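Uroporphyrin-III C-methyltransferase (Thermus thermophilus, PDB 1VE2) catalyses the S-adenosyl-L-methionine-dependent C-methylation of uroporphyrinogen III in porphyrin biosynthesis. Local coordinates at the interface of chains A and B. Residues are numbered along the deposited sequence; one frame, centred on the assembly and turned at random. Chains: chain A/B, Uroporphyrin-III C-methyltransferase.

The interface of chains A and B. Residues chain A 131, 224, 227-228; chain B 100, 103-104.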
ATOM      1  N   HIS A 131     -14.283  -7.189   1.042  1.00 21.83           N
ATOM      2  CA  HIS A 131     -14.737  -8.574   1.074  1.00 23.41           C
ATOM      3  C   HIS A 131     -16.140  -8.645   0.480  1.00 22.77           C
ATOM      4  O   HIS A 131     -16.971  -7.776   0.732  1.00 21.63           O
ATOM      5  CB  HIS A 131     -14.738  -9.089   2.517  1.00 23.91           C
ATOM      6  CG  HIS A 131     -14.939 -10.569   2.631  1.00 24.13           C
ATOM      7  ND1 HIS A 131     -16.145 -11.130   2.993  1.00 27.58           N
ATOM      8  CD2 HIS A 131     -14.097 -11.603   2.402  1.00 25.32           C
ATOM      9  CE1 HIS A 131     -16.037 -12.447   2.981  1.00 24.54           C
ATOM     10  NE2 HIS A 131     -14.805 -12.760   2.624  1.00 26.72           N
ATOM     11  N   LEU A 224     -15.170  -9.433  10.363  1.00 28.81           N
ATOM     12  CA  LEU A 224     -14.467 -10.694  10.141  1.00 28.22           C
ATOM     13  C   LEU A 224     -13.159 -10.786  10.921  1.00 27.73           C
ATOM     14  O   LEU A 224     -12.546 -11.852  10.993  1.00 29.61           O
ATOM     15  CB  LEU A 224     -14.121 -10.847   8.662  1.00 27.76           C
ATOM     16  CG  LEU A 224     -15.211 -10.935   7.598  1.00 29.64           C
ATOM     17  CD1 LEU A 224     -14.553 -10.877   6.228  1.00 28.96           C
ATOM     18  CD2 LEU A 224     -16.002 -12.220   7.768  1.00 28.27           C
ATOM     19  N   GLU A 227     -12.304 -13.634  13.697  1.00 32.48           N
ATOM     20  CA  GLU A 227     -11.959 -14.950  13.195  1.00 33.73           C
ATOM     21  C   GLU A 227     -10.636 -14.974  12.428  1.00 34.90           C
ATOM     22  O   GLU A 227      -9.989 -16.015  12.336  1.00 34.74           O
ATOM     23  CB  GLU A 227     -13.104 -15.464  12.316  1.00 35.69           C
ATOM     24  CG  GLU A 227     -12.830 -16.762  11.570  1.00 39.14           C
ATOM     25  CD  GLU A 227     -14.067 -17.291  10.858  1.00 39.70           C
ATOM     26  OE1 GLU A 227     -14.881 -16.469  10.385  1.00 43.33           O
ATOM     27  OE2 GLU A 227     -14.222 -18.524  10.760  1.00 42.51           O
ATOM     28  N   LEU A 228     -10.220 -13.826  11.902  1.00 35.13           N
ATOM     29  CA  LEU A 228      -8.982 -13.753  11.132  1.00 36.40           C
ATOM     30  C   LEU A 228      -7.753 -13.232  11.875  1.00 37.39           C
ATOM     31  O   LEU A 228      -6.619 -13.537  11.498  1.00 36.79           O
ATOM     32  CB  LEU A 228      -9.204 -12.897   9.883  1.00 35.46           C
ATOM     33  CG  LEU A 228     -10.068 -13.526   8.792  1.00 33.76           C
ATOM     34  CD1 LEU A 228     -10.286 -12.524   7.666  1.00 35.45           C
ATOM     35  CD2 LEU A 228      -9.383 -14.783   8.268  1.00 35.32           C
TER
ATOM     36  N   LEU B 100     -10.038 -16.825   5.250  1.00 30.76           N
ATOM     37  CA  LEU B 100     -11.175 -17.401   5.964  1.00 30.85           C
ATOM     38  C   LEU B 100     -11.248 -18.912   5.736  1.00 31.38           C
ATOM     39  O   LEU B 100     -11.447 -19.680   6.674  1.00 30.20           O
ATOM     40  CB  LEU B 100     -12.488 -16.762   5.503  1.00 31.59           C
ATOM     41  CG  LEU B 100     -12.921 -15.434   6.119  1.00 32.33           C
ATOM     42  CD1 LEU B 100     -14.276 -15.034   5.540  1.00 33.32           C
ATOM     43  CD2 LEU B 100     -13.029 -15.570   7.632  1.00 32.30           C
ATOM     44  N   ARG B 103      -8.357 -20.741   7.569  1.00 36.42           N
ATOM     45  CA  ARG B 103      -8.610 -20.751   9.002  1.00 36.93           C
ATOM     46  C   ARG B 103      -9.731 -21.712   9.378  1.00 38.22           C
ATOM     47  O   ARG B 103      -9.605 -22.488  10.324  1.00 37.33           O
ATOM     48  CB  ARG B 103      -8.965 -19.349   9.489  1.00 37.53           C
ATOM     49  CG  ARG B 103      -9.263 -19.287  10.979  1.00 41.03           C
ATOM     50  CD  ARG B 103      -8.322 -18.337  11.677  1.00 42.45           C
ATOM     51  NE  ARG B 103      -6.925 -18.665  11.413  1.00 44.04           N
ATOM     52  CZ  ARG B 103      -5.915 -17.840  11.661  1.00 43.69           C
ATOM     53  NH1 ARG B 103      -6.161 -16.647  12.176  1.00 45.72           N
ATOM     54  NH2 ARG B 103      -4.667 -18.203  11.391  1.00 42.91           N
ATOM     55  N   ARG B 104     -10.834 -21.654   8.641  1.00 39.22           N
ATOM     56  CA  ARG B 104     -11.965 -22.527   8.922  1.00 40.49           C
ATOM     57  C   ARG B 104     -11.607 -23.980   8.643  1.00 41.72           C
ATOM     58  O   ARG B 104     -12.257 -24.894   9.145  1.00 44.25           O
ATOM     59  CB  ARG B 104     -13.179 -22.088   8.097  1.00 39.56           C
ATOM     60  CG  ARG B 104     -13.760 -20.765   8.579  1.00 38.50           C
ATOM     61  CD  ARG B 104     -14.732 -20.146   7.588  1.00 37.54           C
ATOM     62  NE  ARG B 104     -15.273 -18.890   8.103  1.00 38.47           N
ATOM     63  CZ  ARG B 104     -16.119 -18.108   7.440  1.00 36.99           C
ATOM     64  NH1 ARG B 104     -16.526 -18.449   6.225  1.00 38.29           N
ATOM     65  NH2 ARG B 104     -16.555 -16.985   7.994  1.00 36.78           N
TER
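A:Glu227 reaches across to B:Arg104 and forms a two-pronged salt bridge with it. Its CB leads to CG, which lies anti to the backbone N (chi1 173°), and the extended chain points toward chain B. CG brushes methyl CD2 of B:Leu100 at 4.1 Å. The carboxylate carbon CD rests on the same methyl. Oxygen OE1 accepts a hydrogen bond from B:Arg104 NH2 at 3.0 Å, on its syn side but tilted somewhat out of the carboxylate plane. Oxygen OE2 accepts one from B:Arg104 NE at 2.9 Å, but from above the carboxylate plane. The guanidinium thus binds side-on, one nitrogen to each oxygen, with the two planes turned 43° apart. B:Leu100 supports the pair from within chain B: its CD1 lies 3.7 Å above one guanidinium face, toward the rim. An alanine in place of B:Arg104 would probably leave the A:Glu227 carboxylate without its charged mate and uncover that side of B:Leu100. The two methyls of B:Leu100 part ways. CD1 meets A:His131 NE2 at 3.7 Å and also touches A:Leu224 CD2. CD2 packs on A:Leu228 CG at 3.8 Å. A:Leu224 CD1 caps one face of the A:His131 ring. The patch joins helix 95-104 of chain B to the C-terminal turns of chain A, 3-10 helix 220-224 and helix 225-228, with A:His131 added from a loop. The two-fold symmetry of the dimer in the deposited assembly repeats it with the chains exchanged.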